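Local coordinates for protein DNA polymerase III subunit beta (Helicobacter pylori 26695, PDB 4S3I) that forms a sliding clamp that tethers DNA polymerases and other proteins to DNA and makes replication processive, at residues His34-Val39 and Phe45-Asp50; Glu119-Asp124 and Thr234-Leu239; Gly158-Phe163 and Gly242-Tyr247; Phe217-Asp222 and Ala226-Glu231. All coordinates share one frame; numbering follows the deposited sequence.

How the contacts relate
Contacts 1, 2 and 4 all reach one antiparallel sheet that runs continuously from the N-terminal into the central domain. Contacts 1 and 2, with centres about 14 Å apart, touch where Lys47 CD lies 3.7 Å from Phe120 CD1. Contact 4 is centred about 9 Å from contact 2, its strand 225-229 pairing with strand 233-238; Phe235 O and Ile228 N are 2.7 Å apart, probably hydrogen-bonded. Contact 3 belongs to a second sheet of the central domain and meets contact 4 across the interior, Met161 SD to Phe219 CE2 at 3.7 Å. Contacts 1 and 3 do not touch, their nearest atoms being about 16 Å apart.

Contact 1. Residues His34-Val39 and Phe45-Asp50; sequences HIHLEV and FLKASD
His36 and Lys47 exchange a pair of backbone hydrogen bonds, His36 N to Lys47 O at 2.9 Å and Lys47 N to His36 O at 3.0 Å. Two residues on, Glu38 and Phe45 repeat the pattern; there Phe45 N reaches Glu38 O at 2.8 Å along a nearly straight line (173°). Lysine suits its place because its long chain can run beside the imidazole. With Lys47 CG wedged between backbone N and carbonyl carbon (chi1 70°) and a bend at chi4, Lys47 CE is brought over one face of the His36 ring, 4.2 Å from the His36 ring centroid, and NZ over the same face. Water meets the ring differently, in its plane, 2.8 Å from His36 ND1. A second water bridges Glu38 OE1 and Lys47 NZ, linking opposite charges that do not touch directly. The other face of the sheet is apolar. Leu37 CD2 packs on Leu46 CD2 at 3.8 Å, and Ile35 CG2 lies 3.9 Å from Leu46 CB; Ile35 and Leu46 also press on helix 9-19, whereas Lys47 reaches Phe120 on the face it shares with His36. This is an antiparallel beta hairpin, 34-40 with 43-49, its helix-backed strands typical of the sliding-clamp domain.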
# COMPACT_ATOMS: atom_id res chain seq x y z
N HIS A 34 10.98 23.92 -1.24
CA HIS A 34 11.06 24.61 0.04
C HIS A 34 9.74 25.20 0.54
O HIS A 34 8.90 25.65 -0.24
CB HIS A 34 12.11 25.73 -0.02
CG HIS A 34 13.50 25.28 0.28
ND1 HIS A 34 14.38 26.03 1.03
CD2 HIS A 34 14.16 24.15 -0.06
CE1 HIS A 34 15.52 25.38 1.14
NE2 HIS A 34 15.41 24.23 0.49
N ILE A 35 9.60 25.20 1.86
CA ILE A 35 8.50 25.87 2.54
C ILE A 35 8.98 27.23 3.06
O ILE A 35 10.04 27.32 3.68
CB ILE A 35 7.99 25.01 3.71
CG1 ILE A 35 7.27 23.77 3.16
CG2 ILE A 35 7.07 25.83 4.61
CD1 ILE A 35 6.96 22.68 4.22
N HIS A 36 8.20 28.27 2.79
CA HIS A 36 8.48 29.61 3.31
C HIS A 36 7.94 29.69 4.74
O HIS A 36 6.82 29.24 5.04
CB HIS A 36 7.81 30.66 2.41
CG HIS A 36 8.06 32.07 2.82
ND1 HIS A 36 7.34 32.70 3.82
CD2 HIS A 36 8.91 33.01 2.33
CE1 HIS A 36 7.75 33.95 3.93
NE2 HIS A 36 8.70 34.17 3.04
N LEU A 37 8.74 30.25 5.64
CA LEU A 37 8.35 30.36 7.04
C LEU A 37 8.29 31.83 7.41
O LEU A 37 9.15 32.62 7.00
CB LEU A 37 9.35 29.66 7.95
CG LEU A 37 9.64 28.18 7.74
CD1 LEU A 37 10.74 27.71 8.70
CD2 LEU A 37 8.37 27.36 7.92
N GLU A 38 7.29 32.21 8.20
CA GLU A 38 7.20 33.59 8.69
C GLU A 38 6.64 33.64 10.10
O GLU A 38 5.55 33.11 10.36
CB GLU A 38 6.36 34.46 7.74
CG GLU A 38 6.10 35.86 8.29
CD GLU A 38 5.90 36.91 7.20
OE1 GLU A 38 5.34 36.57 6.13
OE2 GLU A 38 6.31 38.07 7.42
N VAL A 39 7.37 34.26 11.01
CA VAL A 39 6.88 34.40 12.38
C VAL A 39 6.32 35.81 12.52
O VAL A 39 7.04 36.79 12.32
CB VAL A 39 7.97 34.13 13.43
CG1 VAL A 39 7.40 34.29 14.83
CG2 VAL A 39 8.54 32.71 13.26
N PHE A 45 3.59 31.06 10.19
CA PHE A 45 2.96 30.76 8.91
C PHE A 45 3.92 29.93 8.07
O PHE A 45 5.11 30.24 7.98
CB PHE A 45 2.63 32.05 8.17
CG PHE A 45 1.48 32.82 8.77
CD1 PHE A 45 1.70 33.71 9.81
CD2 PHE A 45 0.18 32.63 8.30
CE1 PHE A 45 0.63 34.43 10.38
CE2 PHE A 45 -0.90 33.33 8.86
CZ PHE A 45 -0.66 34.23 9.90
N LEU A 46 3.38 28.90 7.46
CA LEU A 46 4.15 28.01 6.61
C LEU A 46 3.44 28.00 5.27
O LEU A 46 2.22 27.80 5.21
CB LEU A 46 4.22 26.61 7.22
CG LEU A 46 4.68 26.47 8.67
CD1 LEU A 46 3.52 26.58 9.63
CD2 LEU A 46 5.41 25.14 8.92
N LYS A 47 4.16 28.27 4.18
CA LYS A 47 3.50 28.24 2.88
C LYS A 47 4.33 27.61 1.78
O LYS A 47 5.56 27.75 1.74
CB LYS A 47 2.99 29.63 2.47
CG LYS A 47 4.05 30.63 2.11
CD LYS A 47 3.39 31.86 1.49
CE LYS A 47 4.39 32.98 1.21
NZ LYS A 47 4.78 33.73 2.44
N ALA A 48 3.64 26.89 0.90
CA ALA A 48 4.25 26.25 -0.26
C ALA A 48 3.35 26.53 -1.46
O ALA A 48 2.18 26.15 -1.46
CB ALA A 48 4.38 24.77 -0.03
N SER A 49 3.90 27.18 -2.48
CA SER A 49 3.10 27.57 -3.63
C SER A 49 3.95 27.74 -4.89
O SER A 49 5.17 27.90 -4.81
CB SER A 49 2.37 28.89 -3.34
OG SER A 49 3.25 30.00 -3.36
N ASP A 50 3.29 27.69 -6.04
CA ASP A 50 3.90 28.12 -7.28
C ASP A 50 2.88 28.96 -8.03
O ASP A 50 1.89 29.40 -7.44
CB ASP A 50 4.38 26.93 -8.13
CG ASP A 50 3.30 25.89 -8.37
OD1 ASP A 50 2.16 26.26 -8.71
OD2 ASP A 50 3.60 24.68 -8.24
O HOH W 1 7.21 26.13 -2.60
O HOH W 2 5.18 31.86 5.36
O HOH W 3 3.71 34.41 5.11

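Contact 2. Residues Glu119-Asp124 and Thr234-Leu239; sequences EFPVID and TFFTKL
Phe120 and Phe236 form a T-shaped pair that fastens the loop between strands 105-110 and 127-131 onto strand 233-238. This loop carries the chain from the N-terminal to the central domain of the clamp, and here it lies across the sheet the two domains share. The tight part is almost wholly aromatic and apolar. The edge of Phe236 points at the face of Phe120, with the planes at 83° and the centroids 5.3 Å apart, so that Phe236 CD2 stands over the rim of the ring. Phe120 in turn directs its own edge at the strand backbone, CZ lying 3.4 Å from Thr234 O, where the slightly positive ring hydrogens suit a carbonyl oxygen. Its CG is anti to the backbone N (chi1 -160°), which carries the ring to Thr234, whose CG2 methyl is 3.9 Å from Phe120 CE2.

Proline is well placed next in line, since its compact, puckered ring has little freedom to lose, and laying CG and CD on the aromatic face costs little entropy. On the solvent side the contact thins out. The carboxylate-bearing Glu119 and Asp124 are exposed, as suits their charge, and so is Lys238, whose amine forms a long, weak ion pair with Asp52. Beyond Pro121, Ile123 turns instead to Val227 in the neighbouring strand. No hydrogen bond crosses between the segments, and the Phe236 ring face is covered by a CH-pi contact: Pro121 CG sits 3.5 Å from the centroid of the Phe236 ring, 4° off the normal.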
# COMPACT_ATOMS: atom_id res chain seq x y z
N GLU A 119 5.19 35.08 -4.84
CA GLU A 119 4.19 35.83 -4.10
C GLU A 119 2.93 34.98 -3.94
O GLU A 119 2.44 34.40 -4.92
CB GLU A 119 3.85 37.13 -4.83
CG GLU A 119 3.80 38.36 -3.93
CD GLU A 119 2.97 39.50 -4.52
OE1 GLU A 119 2.54 39.39 -5.69
OE2 GLU A 119 2.74 40.49 -3.80
N PHE A 120 2.42 34.89 -2.72
CA PHE A 120 1.14 34.22 -2.48
C PHE A 120 0.04 35.20 -2.87
O PHE A 120 -0.05 36.29 -2.31
CB PHE A 120 1.01 33.84 -1.02
CG PHE A 120 -0.01 32.77 -0.77
CD1 PHE A 120 0.39 31.44 -0.62
CD2 PHE A 120 -1.36 33.08 -0.68
CE1 PHE A 120 -0.55 30.44 -0.40
CE2 PHE A 120 -2.30 32.09 -0.45
CZ PHE A 120 -1.90 30.77 -0.31
N PRO A 121 -0.81 34.82 -3.82
CA PRO A 121 -1.78 35.75 -4.43
C PRO A 121 -2.95 36.12 -3.53
O PRO A 121 -3.39 35.32 -2.70
CB PRO A 121 -2.31 34.94 -5.62
CG PRO A 121 -2.20 33.50 -5.16
CD PRO A 121 -0.93 33.45 -4.36
N VAL A 122 -3.45 37.34 -3.68
CA VAL A 122 -4.77 37.68 -3.15
C VAL A 122 -5.65 38.13 -4.31
O VAL A 122 -5.17 38.73 -5.28
CB VAL A 122 -4.75 38.78 -2.07
CG1 VAL A 122 -3.76 38.46 -0.96
CG2 VAL A 122 -4.46 40.10 -2.70
N ILE A 123 -6.94 37.85 -4.21
CA ILE A 123 -7.85 38.19 -5.29
C ILE A 123 -8.88 39.23 -4.86
O ILE A 123 -9.14 39.42 -3.67
CB ILE A 123 -8.60 36.94 -5.77
CG1 ILE A 123 -9.44 36.35 -4.63
CG2 ILE A 123 -7.61 35.91 -6.31
CD1 ILE A 123 -10.28 35.12 -5.03
N ASP A 124 -9.45 39.91 -5.85
CA ASP A 124 -10.65 40.71 -5.65
C ASP A 124 -11.81 39.88 -6.20
O ASP A 124 -12.04 39.86 -7.41
CB ASP A 124 -10.56 42.03 -6.40
CG ASP A 124 -10.07 43.18 -5.53
OD1 ASP A 124 -9.25 43.98 -6.03
OD2 ASP A 124 -10.50 43.29 -4.36
N THR A 234 -5.28 28.76 3.91
CA THR A 234 -5.67 29.48 2.71
C THR A 234 -5.08 28.72 1.53
O THR A 234 -3.86 28.62 1.38
CB THR A 234 -5.14 30.93 2.69
OG1 THR A 234 -5.58 31.62 3.86
CG2 THR A 234 -5.64 31.67 1.43
N PHE A 235 -5.96 28.15 0.71
CA PHE A 235 -5.57 27.39 -0.46
C PHE A 235 -5.95 28.19 -1.69
O PHE A 235 -6.99 28.87 -1.69
CB PHE A 235 -6.34 26.07 -0.47
CG PHE A 235 -6.27 25.32 -1.78
CD1 PHE A 235 -5.32 24.33 -1.96
CD2 PHE A 235 -7.18 25.58 -2.81
CE1 PHE A 235 -5.26 23.61 -3.16
CE2 PHE A 235 -7.12 24.88 -4.01
CZ PHE A 235 -6.16 23.88 -4.19
N PHE A 236 -5.12 28.13 -2.72
CA PHE A 236 -5.51 28.67 -4.02
C PHE A 236 -5.15 27.73 -5.17
O PHE A 236 -4.23 26.91 -5.06
CB PHE A 236 -4.91 30.05 -4.27
CG PHE A 236 -3.51 30.01 -4.83
CD1 PHE A 236 -3.28 30.00 -6.20
CD2 PHE A 236 -2.41 29.99 -3.97
CE1 PHE A 236 -1.98 29.95 -6.72
CE2 PHE A 236 -1.11 29.96 -4.47
CZ PHE A 236 -0.90 29.94 -5.85
N THR A 237 -5.87 27.86 -6.27
CA THR A 237 -5.53 27.20 -7.51
C THR A 237 -5.83 28.10 -8.68
O THR A 237 -6.80 28.87 -8.66
CB THR A 237 -6.28 25.85 -7.70
OG1 THR A 237 -5.91 25.28 -8.97
CG2 THR A 237 -7.79 26.06 -7.66
N LYS A 238 -4.97 28.03 -9.69
CA LYS A 238 -5.30 28.68 -10.94
C LYS A 238 -6.48 27.90 -11.50
O LYS A 238 -6.61 26.69 -11.25
CB LYS A 238 -4.11 28.63 -11.90
CG LYS A 238 -4.29 29.50 -13.13
CD LYS A 238 -3.24 29.21 -14.20
CE LYS A 238 -1.82 29.57 -13.77
NZ LYS A 238 -0.84 29.50 -14.91
N LEU A 239 -7.35 28.58 -12.24
CA LEU A 239 -8.48 27.92 -12.88
C LEU A 239 -8.08 27.49 -14.29
O LEU A 239 -7.13 28.04 -14.88
CB LEU A 239 -9.68 28.87 -12.97
CG LEU A 239 -10.26 29.46 -11.69
CD1 LEU A 239 -11.49 30.34 -11.98
CD2 LEU A 239 -10.60 28.38 -10.70

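Contact 3. Residues Gly158-Phe163 and Gly242-Tyr247; sequences GILMQF and GNYPDY
Tyr244 laid against Leu160 is the heart of this contact, in which the loop 242-247 passes over strand 158-163. The loop enters at Gly242, whose phi of 126° is easily adopted by a residue with no beta carbon to press on the preceding carbonyl. Asn243, polar and exposed, then leads to Tyr244, where the chain turns its side chain onto the sheet. With CG anti to the backbone N (chi1 -156°), the phenol ring is carried flat across Leu160. Leu160 CB stands over the ring centre, 3.8 Å from the centroid, a CH-pi contact only 4° off the normal; the CD2 branch leans further along and touches Tyr244 CD1 at 3.6 Å. A leucine offers just this combination of a central methylene and a forked end to cover a broad ring.

The hydroxyl at the far end needs a polar partner, and a water in the ring plane lies 2.6 Å from Tyr244 OH and 2.7 Å from Gly158 O, to which it can donate. One solvent molecule can thus link the tyrosine hydroxyl to the strand backbone. Pro245 points away from the strand and rests on Leu156. Asp246 is exposed and forms a salt bridge with Lys249, while the buried Tyr247 turns back and brings its ring against Tyr182. Ile159 and Met161 face helix 135-143, so the loop lies on the opposite side of the sheet, in the connection running from central to C-terminal domain, probably close to the groove between these domains where partner peptides dock in bacterial clamps.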
# COMPACT_ATOMS: atom_id res chain seq x y z
N GLY A 158 -10.88 19.21 -15.66
CA GLY A 158 -11.23 19.79 -14.38
C GLY A 158 -12.69 19.58 -14.02
O GLY A 158 -13.45 19.01 -14.80
N ILE A 159 -13.07 20.05 -12.83
CA ILE A 159 -14.46 19.99 -12.41
C ILE A 159 -15.12 21.35 -12.58
O ILE A 159 -14.53 22.40 -12.25
CB ILE A 159 -14.58 19.48 -10.96
CG1 ILE A 159 -16.05 19.23 -10.59
CG2 ILE A 159 -13.91 20.45 -9.99
CD1 ILE A 159 -16.19 18.27 -9.43
N LEU A 160 -16.32 21.34 -13.14
CA LEU A 160 -17.05 22.58 -13.37
C LEU A 160 -17.84 23.02 -12.13
O LEU A 160 -18.55 22.21 -11.54
CB LEU A 160 -18.01 22.45 -14.55
CG LEU A 160 -19.02 23.60 -14.69
CD1 LEU A 160 -18.31 24.93 -14.97
CD2 LEU A 160 -20.06 23.31 -15.76
N MET A 161 -17.70 24.29 -11.75
CA MET A 161 -18.59 24.89 -10.76
C MET A 161 -19.33 26.03 -11.44
O MET A 161 -18.73 27.05 -11.80
CB MET A 161 -17.80 25.42 -9.56
CG MET A 161 -17.12 24.33 -8.75
SD MET A 161 -16.04 25.01 -7.48
CE MET A 161 -17.26 25.56 -6.26
N GLN A 162 -20.63 25.83 -11.64
CA GLN A 162 -21.45 26.83 -12.31
C GLN A 162 -22.35 27.53 -11.30
O GLN A 162 -23.20 26.89 -10.67
CB GLN A 162 -22.29 26.18 -13.40
CG GLN A 162 -22.96 27.14 -14.37
CD GLN A 162 -23.55 26.42 -15.58
OE1 GLN A 162 -22.93 26.34 -16.64
NE2 GLN A 162 -24.75 25.87 -15.41
N PHE A 163 -22.16 28.84 -11.15
CA PHE A 163 -22.92 29.62 -10.18
C PHE A 163 -24.07 30.34 -10.86
O PHE A 163 -23.87 31.10 -11.81
CB PHE A 163 -22.03 30.67 -9.51
CG PHE A 163 -20.94 30.09 -8.66
CD1 PHE A 163 -21.15 29.84 -7.31
CD2 PHE A 163 -19.69 29.80 -9.19
CE1 PHE A 163 -20.15 29.30 -6.51
CE2 PHE A 163 -18.67 29.26 -8.40
CZ PHE A 163 -18.91 29.02 -7.05
N GLY A 242 -11.29 28.73 -20.46
CA GLY A 242 -12.06 28.24 -21.58
C GLY A 242 -13.52 28.00 -21.23
O GLY A 242 -14.00 28.44 -20.18
N ASN A 243 -14.22 27.30 -22.11
CA ASN A 243 -15.63 27.04 -21.93
C ASN A 243 -15.93 25.56 -21.77
O ASN A 243 -15.63 24.75 -22.65
CB ASN A 243 -16.41 27.64 -23.10
CG ASN A 243 -16.01 29.06 -23.39
OD1 ASN A 243 -15.44 29.35 -24.44
ND2 ASN A 243 -16.29 29.95 -22.44
N TYR A 244 -16.50 25.22 -20.63
CA TYR A 244 -16.95 23.87 -20.37
C TYR A 244 -18.19 23.64 -21.23
O TYR A 244 -19.04 24.53 -21.34
CB TYR A 244 -17.29 23.73 -18.89
CG TYR A 244 -17.21 22.32 -18.38
CD1 TYR A 244 -18.33 21.51 -18.36
CD2 TYR A 244 -16.01 21.80 -17.91
CE1 TYR A 244 -18.26 20.23 -17.89
CE2 TYR A 244 -15.93 20.52 -17.44
CZ TYR A 244 -17.06 19.73 -17.44
OH TYR A 244 -17.00 18.45 -16.97
N PRO A 245 -18.29 22.47 -21.87
CA PRO A 245 -19.46 22.18 -22.72
C PRO A 245 -20.75 22.25 -21.90
O PRO A 245 -20.73 21.86 -20.73
CB PRO A 245 -19.22 20.74 -23.18
CG PRO A 245 -18.29 20.15 -22.13
CD PRO A 245 -17.40 21.30 -21.74
N ASP A 246 -21.85 22.74 -22.47
CA ASP A 246 -23.10 22.71 -21.71
C ASP A 246 -23.63 21.29 -21.59
O ASP A 246 -24.05 20.67 -22.58
CB ASP A 246 -24.16 23.66 -22.28
CG ASP A 246 -25.26 23.96 -21.27
OD1 ASP A 246 -25.14 23.53 -20.09
OD2 ASP A 246 -26.24 24.64 -21.64
N TYR A 247 -23.59 20.76 -20.38
CA TYR A 247 -24.01 19.40 -20.12
C TYR A 247 -25.53 19.25 -20.27
O TYR A 247 -26.02 18.15 -20.51
CB TYR A 247 -23.56 18.95 -18.73
CG TYR A 247 -24.42 19.43 -17.59
CD1 TYR A 247 -24.20 20.67 -16.98
CD2 TYR A 247 -25.45 18.64 -17.09
CE1 TYR A 247 -24.98 21.10 -15.93
CE2 TYR A 247 -26.24 19.06 -16.04
CZ TYR A 247 -26.00 20.29 -15.46
OH TYR A 247 -26.78 20.71 -14.41
O HOH W 4 -14.67 17.31 -16.48

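Contact 4. Residues Phe217-Asp222 and Ala226-Glu231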
# COMPACT_ATOMS: atom_id res chain seq x y z
N PHE A 217 -15.88 26.59 5.42
CA PHE A 217 -14.83 27.31 4.71
C PHE A 217 -15.48 28.27 3.73
O PHE A 217 -16.67 28.15 3.43
CB PHE A 217 -13.87 26.36 3.98
CG PHE A 217 -14.54 25.44 2.98
CD1 PHE A 217 -14.96 24.17 3.37
CD2 PHE A 217 -14.75 25.84 1.66
CE1 PHE A 217 -15.58 23.32 2.46
CE2 PHE A 217 -15.36 24.98 0.74
CZ PHE A 217 -15.78 23.72 1.14
N SER A 218 -14.71 29.23 3.23
CA SER A 218 -15.22 30.11 2.20
C SER A 218 -14.62 29.69 0.87
O SER A 218 -13.53 29.10 0.83
CB SER A 218 -14.84 31.55 2.49
OG SER A 218 -13.44 31.69 2.48
N PHE A 219 -15.32 29.97 -0.22
CA PHE A 219 -14.80 29.76 -1.55
C PHE A 219 -14.98 31.06 -2.30
O PHE A 219 -16.10 31.60 -2.35
CB PHE A 219 -15.55 28.63 -2.28
CG PHE A 219 -15.19 28.51 -3.76
CD1 PHE A 219 -15.76 29.37 -4.71
CD2 PHE A 219 -14.31 27.54 -4.19
CE1 PHE A 219 -15.43 29.25 -6.06
CE2 PHE A 219 -13.98 27.41 -5.54
CZ PHE A 219 -14.54 28.26 -6.47
N LYS A 220 -13.90 31.58 -2.87
CA LYS A 220 -13.97 32.81 -3.65
C LYS A 220 -13.19 32.68 -4.95
O LYS A 220 -12.19 31.97 -5.01
CB LYS A 220 -13.42 34.00 -2.86
CG LYS A 220 -14.12 34.30 -1.56
CD LYS A 220 -13.14 34.91 -0.57
CE LYS A 220 -13.83 35.39 0.69
NZ LYS A 220 -14.65 36.60 0.44
N SER A 221 -13.63 33.42 -5.96
CA SER A 221 -12.95 33.40 -7.24
C SER A 221 -13.04 34.74 -7.96
O SER A 221 -14.05 35.46 -7.86
CB SER A 221 -13.50 32.30 -8.13
OG SER A 221 -12.86 32.34 -9.38
N ASP A 222 -11.97 35.07 -8.68
CA ASP A 222 -11.98 36.29 -9.49
C ASP A 222 -12.04 35.94 -10.97
O ASP A 222 -11.83 36.80 -11.84
CB ASP A 222 -10.77 37.17 -9.17
CG ASP A 222 -9.44 36.48 -9.43
OD1 ASP A 222 -9.42 35.26 -9.70
OD2 ASP A 222 -8.40 37.17 -9.35
N ALA A 226 -9.08 30.47 -7.88
CA ALA A 226 -10.04 30.21 -6.82
C ALA A 226 -9.27 30.11 -5.51
O ALA A 226 -8.19 29.51 -5.45
CB ALA A 226 -10.81 28.95 -7.08
N VAL A 227 -9.83 30.71 -4.47
CA VAL A 227 -9.21 30.71 -3.15
C VAL A 227 -10.17 30.12 -2.13
O VAL A 227 -11.33 30.55 -2.03
CB VAL A 227 -8.81 32.15 -2.75
CG1 VAL A 227 -8.33 32.19 -1.29
CG2 VAL A 227 -7.74 32.68 -3.69
N ILE A 228 -9.70 29.14 -1.37
CA ILE A 228 -10.53 28.52 -0.35
C ILE A 228 -9.90 28.73 1.02
O ILE A 228 -8.71 28.47 1.20
CB ILE A 228 -10.71 27.02 -0.62
CG1 ILE A 228 -11.45 26.82 -1.95
CG2 ILE A 228 -11.47 26.34 0.50
CD1 ILE A 228 -11.60 25.36 -2.36
N GLU A 229 -10.69 29.22 1.98
CA GLU A 229 -10.15 29.55 3.30
C GLU A 229 -10.98 29.03 4.46
O GLU A 229 -12.22 29.11 4.44
CB GLU A 229 -9.98 31.08 3.45
CG GLU A 229 -9.56 31.82 2.20
CD GLU A 229 -9.65 33.33 2.33
OE1 GLU A 229 -10.33 33.97 1.48
OE2 GLU A 229 -9.05 33.89 3.28
N ASN A 230 -10.31 28.48 5.47
CA ASN A 230 -10.90 28.33 6.81
C ASN A 230 -9.96 28.95 7.83
O ASN A 230 -9.09 29.74 7.45
CB ASN A 230 -11.26 26.87 7.13
CG ASN A 230 -10.05 25.95 7.15
OD1 ASN A 230 -8.88 26.39 7.10
ND2 ASN A 230 -10.32 24.65 7.24
N GLU A 231 -10.10 28.61 9.11
CA GLU A 231 -9.30 29.32 10.11
C GLU A 231 -7.81 28.99 9.99
O GLU A 231 -6.97 29.87 10.16
CB GLU A 231 -9.82 29.09 11.54
CG GLU A 231 -9.51 30.26 12.49
CD GLU A 231 -10.66 30.56 13.46
OE1 GLU A 231 -10.40 30.65 14.68
OE2 GLU A 231 -11.81 30.72 12.99
O HOH W 5 -12.01 32.03 0.31
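Ser218 and Glu229 face each other across the hairpin, and their first torsions gather them round one water. Ser218 OG takes the position between backbone N and carbonyl carbon (chi1 63°), while Glu229 CG lies beside its own backbone N and the chain extends from there, bringing OE1 over the strand. The water accepts from Ser218 OG at 2.6 Å and donates to Val227 O at 2.9 Å and Glu229 OE1 at 2.8 Å. Serine suits the site because its short side chain puts a donor hydroxyl within reach of that water. The Lys220 side chain passes Glu229 at a slant, its CD methylene 3.6 Å from Glu229 OE1; Lys220 NZ stays 5.2 Å from Glu229 OE1.

The face carrying Phe217, Phe219 and Ile228 is mainly apolar. Phe217 CD2 meets Ile228 CG2 at 3.5 Å, the two side chains running the same way, and Phe219 CD2 lies 3.7 Å from Ile228 CG1. The compact Ala226 allows the end of the Phe219 ring to settle against its CB.

Backbone bonds join Ser218 with Glu229 and Lys220 with Val227 in antiparallel register. Three bonds thus grip the water between the strands, and Lys220, though not paired directly, probably helps stabilise the glutamate's negative charge on the polar face.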